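Local coordinates for protein endoglucanase (Clostridium thermocellum, PDB 2E4T) that hydrolyses internal beta-1,4-glucosidic links of cellulose and probably of xyloglucan, here seen as the family 44 catalytic domain of a larger multidomain enzyme, at residues 205-208 / 209-213; 301-304 / 305-308; 402-405 / 406-410. One frame throughout, in Å; residues are numbered along the deposited sequence.

Interaction 1 (205-208 / 209-213); sequences KELI and EKSVA
Ser211 OG donates to Leu207 O at 2.7 Å, one turn back along helix 204-221, which joins parallel strands 180-183 and 226-232 of the TIM barrel in a beta-alpha-beta crossover. The hydroxyl comes from above the carbonyl plane, 37° out of it, while Ser211 N reaches the same oxygen from the opposite face at 2.9 Å. Two donors of one residue thus grip a single acceptor. The serine torsion explains this: with OG beside its backbone N (chi1 -62°), the hydroxyl hangs back over the preceding turn and satisfies a buried polar group within the helix itself.

Glu206 and Lys210, also i to i+4, form a salt bridge, OE2 to NZ 3.0 Å; each has two conformers, so this pairing describes one of them. The two chains run alongside each other, extended beyond CG and pointing the same way, and their methylenes meet at Glu206 CG and Lys210 CE, 3.8 Å apart. NZ stands over the carboxylate, 60° out of its plane. Both charged ends have stronger partners outside the helix: Glu206 OE2 with His198 NE2, and Lys210 NZ with Ala111 O.

The ordinary backbone ladder underlies all this, from Glu209 N to Lys205 O (3.0 Å) through Val212 N to Ile208 O (2.9 Å). On a different face of the helix, Ile208 rests on Tyr260 and Tyr261 and Val212 on Met265 and Ala268, all of helix 257-272. Within that apolar ridge the two branched side chains slant across one another, Ile208 CG2 lying 4.1 Å from Val212 CG2.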
ATOM      1  N   LYS A 205      23.185  -9.352   2.126  1.00  7.11           N
ATOM      2  CA  LYS A 205      23.236 -10.743   2.597  1.00  7.46           C
ATOM      3  C   LYS A 205      22.407 -10.921   3.879  1.00  6.87           C
ATOM      4  O   LYS A 205      21.678 -11.925   3.996  1.00  7.20           O
ATOM      5  CB  LYS A 205      24.673 -11.188   2.847  1.00  8.44           C
ATOM      6  CG  LYS A 205      25.442 -11.440   1.558  1.00  9.44           C
ATOM      7  CD  LYS A 205      26.852 -11.982   1.831  1.00 12.22           C
ATOM      8  CE  LYS A 205      27.750 -11.126   2.715  1.00 12.25           C
ATOM      9  NZ  LYS A 205      27.998  -9.769   2.151  1.00 10.78           N
ATOM     10  N   GLU A 206      22.505 -10.006   4.842  1.00  7.29           N
ATOM     11  CA  GLU A 206      21.732 -10.167   6.063  1.00  6.88           C
ATOM     12  C   GLU A 206      20.234 -10.110   5.730  1.00  6.46           C
ATOM     13  O   GLU A 206      19.438 -10.875   6.289  1.00  6.87           O
ATOM     14  CB  GLU A 206      22.089  -9.059   7.082  1.00  8.48           C
ATOM     15  CG  GLU A 206      21.214  -9.102   8.331  1.00 10.77           C
ATOM     16  CD  GLU A 206      21.441  -8.066   9.409  0.70  7.85           C
ATOM     17  OE1 GLU A 206      22.586  -7.862   9.849  0.70  8.93           O
ATOM     18  OE2 GLU A 206      20.449  -7.393   9.737  0.70 10.21           O
ATOM     19  N   LEU A 207      19.841  -9.146   4.875  1.00  6.56           N
ATOM     20  CA  LEU A 207      18.406  -9.018   4.604  1.00  6.41           C
ATOM     21  C   LEU A 207      17.857 -10.300   3.978  1.00  6.41           C
ATOM     22  O   LEU A 207      16.758 -10.759   4.362  1.00  6.61           O
ATOM     23  CB  LEU A 207      18.144  -7.779   3.731  1.00  6.63           C
ATOM     24  CG  LEU A 207      16.675  -7.495   3.502  1.00  6.66           C
ATOM     25  CD1 LEU A 207      15.880  -7.370   4.797  1.00  7.02           C
ATOM     26  CD2 LEU A 207      16.559  -6.204   2.695  1.00  7.40           C
ATOM     27  N   ILE A 208      18.583 -10.885   3.012  1.00  6.63           N
ATOM     28  CA  ILE A 208      18.077 -12.162   2.445  1.00  6.83           C
ATOM     29  C   ILE A 208      18.032 -13.248   3.479  1.00  6.34           C
ATOM     30  O   ILE A 208      17.038 -13.994   3.567  1.00  7.12           O
ATOM     31  CB  ILE A 208      18.947 -12.602   1.216  1.00  7.73           C
ATOM     32  CG1 ILE A 208      18.867 -11.619   0.085  1.00  9.56           C
ATOM     33  CG2 ILE A 208      18.584 -13.996   0.782  1.00  8.52           C
ATOM     34  CD1 ILE A 208      17.566 -11.310  -0.402  1.00 11.58           C
ATOM     35  N   GLU A 209      19.116 -13.390   4.265  1.00  6.74           N
ATOM     36  CA  GLU A 209      19.135 -14.473   5.265  1.00  7.34           C
ATOM     37  C   GLU A 209      17.940 -14.374   6.183  1.00  6.63           C
ATOM     38  O   GLU A 209      17.264 -15.392   6.474  1.00  7.36           O
ATOM     39  CB  GLU A 209      20.471 -14.413   6.047  1.00  9.68           C
ATOM     40  CG  GLU A 209      21.630 -14.899   5.257  0.50 13.78           C
ATOM     41  CD  GLU A 209      22.880 -15.113   6.091  0.50 19.77           C
ATOM     42  OE1 GLU A 209      22.826 -15.053   7.345  0.50 20.25           O
ATOM     43  OE2 GLU A 209      23.946 -15.340   5.487  0.50 21.68           O
ATOM     44  N   LYS A 210      17.670 -13.161   6.692  1.00  6.53           N
ATOM     45  CA  LYS A 210      16.564 -12.979   7.608  1.00  6.76           C
ATOM     46  C   LYS A 210      15.222 -13.227   6.936  1.00  6.18           C
ATOM     47  O   LYS A 210      14.296 -13.802   7.538  1.00  6.84           O
ATOM     48  CB  LYS A 210      16.596 -11.574   8.194  1.00  6.96           C
ATOM     49  CG  LYS A 210      17.679 -11.360   9.214  1.00  7.97           C
ATOM     50  CD  LYS A 210      17.685  -9.967   9.743  1.00  8.96           C
ATOM     51  CE  LYS A 210      18.592  -9.878  10.971  1.00 11.77           C
ATOM     52  NZ  LYS A 210      18.531  -8.662  11.634  0.50  7.12           N
ATOM     53  N   SER A 211      15.087 -12.731   5.707  1.00  5.61           N
ATOM     54  CA  SER A 211      13.811 -12.859   5.016  1.00  6.29           C
ATOM     55  C   SER A 211      13.447 -14.328   4.796  1.00  5.83           C
ATOM     56  O   SER A 211      12.305 -14.772   4.997  1.00  6.58           O
ATOM     57  CB  SER A 211      13.882 -12.134   3.665  1.00  6.60           C
ATOM     58  OG  SER A 211      14.126 -10.750   3.853  1.00  6.81           O
ATOM     59  N   VAL A 212      14.449 -15.106   4.328  1.00  6.12           N
ATOM     60  CA  VAL A 212      14.266 -16.516   4.098  1.00  5.99           C
ATOM     61  C   VAL A 212      13.913 -17.233   5.393  1.00  5.92           C
ATOM     62  O   VAL A 212      13.001 -18.072   5.454  1.00  6.70           O
ATOM     63  CB  VAL A 212      15.507 -17.125   3.424  1.00  6.79           C
ATOM     64  CG1 VAL A 212      15.472 -18.623   3.363  1.00  6.78           C
ATOM     65  CG2 VAL A 212      15.670 -16.547   2.011  1.00  7.33           C
ATOM     66  N   ALA A 213      14.711 -16.964   6.452  1.00  6.53           N
ATOM     67  CA  ALA A 213      14.499 -17.651   7.714  1.00  6.46           C
ATOM     68  C   ALA A 213      13.129 -17.306   8.326  1.00  5.93           C
ATOM     69  O   ALA A 213      12.426 -18.199   8.854  1.00  6.50           O
ATOM     70  CB  ALA A 213      15.624 -17.357   8.676  1.00  7.51           C
TER

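Interaction 2 (301-304 / 305-308); sequences PRNI and ETNK
Asn303 is the N-cap of helix 304-312, and its side-chain OD1 accepts from Thr306 N at 3.0 Å. The N-H points fairly straight at the oxygen (159°), yet the donor sits well above the amide carbonyl plane, 56° out. CG lies anti to the Asn303 backbone N (chi1 -174°), which swings the amide forward over the first turn, where it crosses the Thr306 side chain at about a right angle. Amide and hydroxyl are each engaged elsewhere: Asn303 ND2 donates to Gly291 O, and Thr306 OG1 bonds Glu293, tying the helix start to the segment around strands 289-290 and 293-294.

A second side-chain-to-backbone bond reaches further back. Asn307 ND2 donates to Pro301 O at 2.9 Å, almost linear; the acceptor lies in the Asn307 amide plane. The same amide also bonds Tyr455 through ND2 and Arg310 through OD1.

Backbone bonds start the regular helix, Asn307 N to Asn303 O (2.9 Å) and Lys308 N to Ile304 O (2.8 Å).

Apolar contact is slight: the extended Lys308 chain passes Ile304, CE to CG2 3.7 Å, and both side chains touch Tyr455.

Polarity thus concentrates at the helix start. One asparagine satisfies an early amide N-H, while Asn307 ties the turn before the helix to its first turn, so side-chain amides probably help to hold the entry in place.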
ATOM      1  N   PRO A 301      -1.046  24.051  -0.073  1.00 13.70           N
ATOM      2  CA  PRO A 301      -2.193  23.855  -0.988  1.00 15.12           C
ATOM      3  C   PRO A 301      -2.586  25.119  -1.769  1.00 12.64           C
ATOM      4  O   PRO A 301      -3.392  25.014  -2.692  1.00 13.19           O
ATOM      5  CB  PRO A 301      -3.333  23.399  -0.067  1.00 17.75           C
ATOM      6  CG  PRO A 301      -2.983  23.955   1.250  1.00 19.13           C
ATOM      7  CD  PRO A 301      -1.470  24.036   1.339  1.00 16.15           C
ATOM      8  N   ARG A 302      -2.018  26.281  -1.411  1.00 12.85           N
ATOM      9  CA  ARG A 302      -2.216  27.491  -2.222  1.00 13.51           C
ATOM     10  C   ARG A 302      -1.367  27.506  -3.467  1.00 12.20           C
ATOM     11  O   ARG A 302      -1.560  28.360  -4.332  1.00 14.35           O
ATOM     12  CB  ARG A 302      -1.904  28.754  -1.425  1.00 14.93           C
ATOM     13  CG  ARG A 302      -2.867  28.984  -0.291  1.00 17.86           C
ATOM     14  CD  ARG A 302      -2.361  28.612   1.044  1.00 29.55           C
ATOM     15  NE  ARG A 302      -1.174  29.392   1.380  1.00 34.60           N
ATOM     16  CZ  ARG A 302      -0.406  29.131   2.430  1.00 39.21           C
ATOM     17  NH1 ARG A 302      -0.711  28.111   3.228  1.00 41.87           N
ATOM     18  NH2 ARG A 302       0.670  29.877   2.670  1.00 41.36           N
ATOM     19  N   ASN A 303      -0.355  26.633  -3.545  1.00 10.61           N
ATOM     20  CA  ASN A 303       0.614  26.699  -4.629  1.00  9.99           C
ATOM     21  C   ASN A 303       0.046  25.918  -5.824  1.00  8.67           C
ATOM     22  O   ASN A 303       0.044  24.662  -5.859  1.00  8.14           O
ATOM     23  CB  ASN A 303       1.937  26.102  -4.149  1.00  9.85           C
ATOM     24  CG  ASN A 303       3.040  26.253  -5.172  1.00  8.76           C
ATOM     25  OD1 ASN A 303       2.830  26.172  -6.389  1.00  9.78           O
ATOM     26  ND2 ASN A 303       4.251  26.509  -4.664  1.00 11.08           N
ATOM     27  N   ILE A 304      -0.526  26.678  -6.757  1.00  9.10           N
ATOM     28  CA  ILE A 304      -1.258  26.077  -7.870  1.00  9.10           C
ATOM     29  C   ILE A 304      -0.323  25.194  -8.699  1.00  8.29           C
ATOM     30  O   ILE A 304      -0.757  24.135  -9.164  1.00  8.41           O
ATOM     31  CB  ILE A 304      -1.916  27.157  -8.746  1.00 10.37           C
ATOM     32  CG1 ILE A 304      -2.839  28.019  -7.897  1.00 12.03           C
ATOM     33  CG2 ILE A 304      -2.608  26.561  -9.939  1.00 11.63           C
ATOM     34  CD1 ILE A 304      -3.930  27.287  -7.169  1.00 14.76           C
ATOM     35  N   GLU A 305       0.927  25.599  -8.923  1.00  8.61           N
ATOM     36  CA  GLU A 305       1.851  24.761  -9.668  1.00  8.35           C
ATOM     37  C   GLU A 305       2.138  23.438  -8.957  1.00  7.22           C
ATOM     38  O   GLU A 305       2.259  22.379  -9.610  1.00  7.81           O
ATOM     39  CB  GLU A 305       3.144  25.517 -10.015  1.00  9.51           C
ATOM     40  CG  GLU A 305       2.938  26.607 -11.030  1.00 13.16           C
ATOM     41  CD  GLU A 305       2.690  26.004 -12.407  1.00 24.78           C
ATOM     42  OE1 GLU A 305       3.400  25.022 -12.777  1.00 31.17           O
ATOM     43  OE2 GLU A 305       1.774  26.477 -13.106  1.00 31.82           O
ATOM     44  N   THR A 306       2.221  23.463  -7.634  1.00  6.80           N
ATOM     45  CA  THR A 306       2.353  22.177  -6.906  1.00  6.59           C
ATOM     46  C   THR A 306       1.104  21.319  -7.120  1.00  6.29           C
ATOM     47  O   THR A 306       1.193  20.100  -7.326  1.00  6.29           O
ATOM     48  CB  THR A 306       2.615  22.368  -5.414  1.00  6.96           C
ATOM     49  OG1 THR A 306       3.605  23.378  -5.201  1.00  7.34           O
ATOM     50  CG2 THR A 306       3.010  21.074  -4.735  1.00  7.70           C
ATOM     51  N   ASN A 307      -0.067  21.969  -6.991  1.00  6.59           N
ATOM     52  CA  ASN A 307      -1.323  21.211  -7.167  1.00  6.34           C
ATOM     53  C   ASN A 307      -1.411  20.601  -8.575  1.00  6.06           C
ATOM     54  O   ASN A 307      -1.863  19.439  -8.726  1.00  6.37           O
ATOM     55  CB  ASN A 307      -2.497  22.120  -6.920  1.00  7.05           C
ATOM     56  CG  ASN A 307      -2.556  22.655  -5.502  1.00  7.01           C
ATOM     57  OD1 ASN A 307      -1.967  22.064  -4.562  1.00  7.26           O
ATOM     58  ND2 ASN A 307      -3.307  23.752  -5.311  1.00  8.40           N
ATOM     59  N   LYS A 308      -0.981  21.360  -9.599  1.00  6.66           N
ATOM     60  CA  LYS A 308      -1.004  20.840 -10.971  1.00  6.69           C
ATOM     61  C   LYS A 308      -0.033  19.657 -11.093  1.00  6.54           C
ATOM     62  O   LYS A 308      -0.350  18.669 -11.770  1.00  7.22           O
ATOM     63  CB  LYS A 308      -0.695  21.944 -11.960  1.00  7.56           C
ATOM     64  CG  LYS A 308      -1.840  22.899 -12.113  1.00  8.31           C
ATOM     65  CD  LYS A 308      -1.499  24.048 -13.054  1.00 10.00           C
ATOM     66  CE  LYS A 308      -2.748  24.930 -13.283  1.00 12.32           C
ATOM     67  NZ  LYS A 308      -2.389  26.110 -14.096  1.00 13.92           N
TER

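Interaction 3 (402-405 / 406-410); sequences AGIN and LYTNY
Ile404 and Thr408 lie side by side on the packed face of helix 398-408, with Ile404 CG2 4.1 Å from Thr408 CG2. Ile404 O takes two backbone donors: Thr408 N in the carbonyl plane at 3.0 Å, and Tyr407 N from 50° above it at 2.9 Å. This mixture of i+4 and i+3 bonding marks the tightening of the last turn. Thr408 OG1 sits between its backbone N and carbonyl carbon (chi1 63°), and from there bonds Thr37 O.

Tyr407 is part of the same buried side. Its ring presents the CD2 edge to Gly403 O, 3.3 Å away and in the ring plane; that oxygen is buried without any hydrogen-bond partner, and its nearest atom in the segment 406-410 is this CD2 at the aromatic edge. The phenol end bonds Ala375 O of helix 368-384, and Leu406 and Tyr407 both rest on Ile449 of strand 442-452.

The side formed by Asn405 and Asn409 is looser and more accessible. Their amide planes stand 73° apart, and their side chains meet only distantly, Asn405 OD1 to Asn409 CB 4.1 Å. Each amide turns to other partners: Asn405 OD1 to Thr37 N, Asn405 ND2 to a glycerol probably from the crystallisation liquor, and Asn409 to Gly414 and Thr37. The backbone still closes here, Asn409 N to Asn405 O at 2.8 Å, before Asn409 leaves helical angles.

This is the C-terminal end of the helix that follows the last barrel strand, 388-391, where it packs against the beta-sheet domain; the zinc ligand Glu401 lies on the same helix.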
ATOM      1  N   ALA A 402     -12.274  10.640   0.165  1.00  5.22           N
ATOM      2  CA  ALA A 402     -13.287  10.646  -0.893  1.00  5.33           C
ATOM      3  C   ALA A 402     -12.770   9.828  -2.097  1.00  5.29           C
ATOM      4  O   ALA A 402     -13.546   9.121  -2.752  1.00  5.55           O
ATOM      5  CB  ALA A 402     -13.606  12.055  -1.310  1.00  6.11           C
ATOM      6  N   GLY A 403     -11.481   9.979  -2.436  1.00  5.26           N
ATOM      7  CA  GLY A 403     -10.909   9.227  -3.550  1.00  5.63           C
ATOM      8  C   GLY A 403     -11.026   7.714  -3.344  1.00  5.41           C
ATOM      9  O   GLY A 403     -11.309   6.959  -4.298  1.00  6.46           O
ATOM     10  N   ILE A 404     -10.819   7.274  -2.090  1.00  5.07           N
ATOM     11  CA  ILE A 404     -10.993   5.851  -1.762  1.00  4.85           C
ATOM     12  C   ILE A 404     -12.483   5.457  -1.871  1.00  4.88           C
ATOM     13  O   ILE A 404     -12.828   4.465  -2.530  1.00  5.18           O
ATOM     14  CB  ILE A 404     -10.434   5.546  -0.345  1.00  5.27           C
ATOM     15  CG1 ILE A 404      -8.924   5.776  -0.326  1.00  5.70           C
ATOM     16  CG2 ILE A 404     -10.806   4.144   0.069  1.00  6.04           C
ATOM     17  CD1 ILE A 404      -8.326   5.823   1.080  1.00  7.02           C
ATOM     18  N   ASN A 405     -13.372   6.214  -1.185  1.00  4.98           N
ATOM     19  CA  ASN A 405     -14.796   5.850  -1.204  1.00  4.94           C
ATOM     20  C   ASN A 405     -15.385   5.890  -2.602  1.00  4.96           C
ATOM     21  O   ASN A 405     -16.380   5.189  -2.869  1.00  5.52           O
ATOM     22  CB  ASN A 405     -15.602   6.773  -0.274  1.00  5.19           C
ATOM     23  CG  ASN A 405     -15.487   6.358   1.173  1.00  6.26           C
ATOM     24  OD1 ASN A 405     -15.210   5.219   1.529  1.00  7.10           O
ATOM     25  ND2 ASN A 405     -15.763   7.360   2.061  1.00  7.73           N
ATOM     26  N   LEU A 406     -14.835   6.688  -3.514  1.00  4.98           N
ATOM     27  CA  LEU A 406     -15.354   6.707  -4.889  1.00  5.12           C
ATOM     28  C   LEU A 406     -15.280   5.275  -5.483  1.00  5.17           C
ATOM     29  O   LEU A 406     -16.122   4.917  -6.333  1.00  5.87           O
ATOM     30  CB  LEU A 406     -14.584   7.696  -5.724  1.00  5.98           C
ATOM     31  CG  LEU A 406     -15.264   8.082  -7.046  1.00  6.34           C
ATOM     32  CD1 LEU A 406     -16.555   8.845  -6.853  1.00  7.56           C
ATOM     33  CD2 LEU A 406     -14.265   8.869  -7.921  1.00  8.56           C
ATOM     34  N   TYR A 407     -14.267   4.502  -5.064  1.00  5.18           N
ATOM     35  CA  TYR A 407     -14.147   3.117  -5.476  1.00  5.10           C
ATOM     36  C   TYR A 407     -14.860   2.148  -4.550  1.00  5.10           C
ATOM     37  O   TYR A 407     -15.438   1.158  -5.028  1.00  6.75           O
ATOM     38  CB  TYR A 407     -12.676   2.687  -5.563  1.00  5.35           C
ATOM     39  CG  TYR A 407     -11.953   3.314  -6.729  1.00  4.95           C
ATOM     40  CD1 TYR A 407     -11.744   2.570  -7.918  1.00  5.03           C
ATOM     41  CD2 TYR A 407     -11.470   4.621  -6.665  1.00  5.05           C
ATOM     42  CE1 TYR A 407     -11.085   3.111  -8.993  1.00  4.96           C
ATOM     43  CE2 TYR A 407     -10.827   5.203  -7.748  1.00  5.17           C
ATOM     44  CZ  TYR A 407     -10.596   4.434  -8.929  1.00  4.88           C
ATOM     45  OH  TYR A 407      -9.979   4.971 -10.028  1.00  5.06           O
ATOM     46  N   THR A 408     -14.801   2.346  -3.241  1.00  5.38           N
ATOM     47  CA  THR A 408     -15.219   1.308  -2.312  1.00  5.34           C
ATOM     48  C   THR A 408     -16.625   1.466  -1.782  1.00  5.49           C
ATOM     49  O   THR A 408     -17.170   0.487  -1.218  1.00  6.59           O
ATOM     50  CB  THR A 408     -14.245   1.247  -1.101  1.00  5.67           C
ATOM     51  OG1 THR A 408     -14.393   2.527  -0.457  1.00  5.73           O
ATOM     52  CG2 THR A 408     -12.834   0.964  -1.507  1.00  6.07           C
ATOM     53  N   ASN A 409     -17.200   2.665  -1.858  1.00  5.58           N
ATOM     54  CA  ASN A 409     -18.487   2.907  -1.182  1.00  5.95           C
ATOM     55  C   ASN A 409     -19.006   4.244  -1.716  1.00  6.47           C
ATOM     56  O   ASN A 409     -19.101   5.260  -0.985  1.00  7.46           O
ATOM     57  CB  ASN A 409     -18.325   2.917   0.326  1.00  6.66           C
ATOM     58  CG  ASN A 409     -19.663   2.844   1.034  1.00  7.29           C
ATOM     59  OD1 ASN A 409     -20.737   3.018   0.417  1.00  7.95           O
ATOM     60  ND2 ASN A 409     -19.626   2.524   2.313  1.00  8.66           N
ATOM     61  N   TYR A 410     -19.342   4.277  -3.002  1.00  6.04           N
ATOM     62  CA  TYR A 410     -19.633   5.564  -3.603  1.00  6.80           C
ATOM     63  C   TYR A 410     -20.995   6.141  -3.218  1.00  7.03           C
ATOM     64  O   TYR A 410     -21.195   7.356  -3.334  1.00  8.00           O
ATOM     65  CB  TYR A 410     -19.457   5.537  -5.145  1.00  7.13           C
ATOM     66  CG  TYR A 410     -20.337   4.544  -5.845  1.00  7.55           C
ATOM     67  CD1 TYR A 410     -21.684   4.782  -6.102  1.00  8.61           C
ATOM     68  CD2 TYR A 410     -19.821   3.329  -6.270  1.00  8.32           C
ATOM     69  CE1 TYR A 410     -22.446   3.807  -6.767  1.00  8.91           C
ATOM     70  CE2 TYR A 410     -20.588   2.366  -6.900  1.00  9.97           C
ATOM     71  CZ  TYR A 410     -21.873   2.608  -7.154  1.00  9.33           C
ATOM     72  OH  TYR A 410     -22.619   1.638  -7.785  1.00 12.31           O
TER

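All three contacts are local, mostly three or four residues apart and at most six, but they sample different parts of a helix and of the fold. Interaction 1 lies in the first half of a long helix in the barrel's outer layer, interaction 2 at a helix start in an excursion near the surface, and interaction 3 at a helix end buried between barrel and beta-sheet domain. Charge pairing appears in interaction 1, amide capping in interaction 2, and aromatic and aliphatic packing in interaction 3. They share no helix and do not touch; interactions 2 and 3 are the nearest pair, their centres about 24 Å apart, whereas interaction 1 lies across the chain's centre from both.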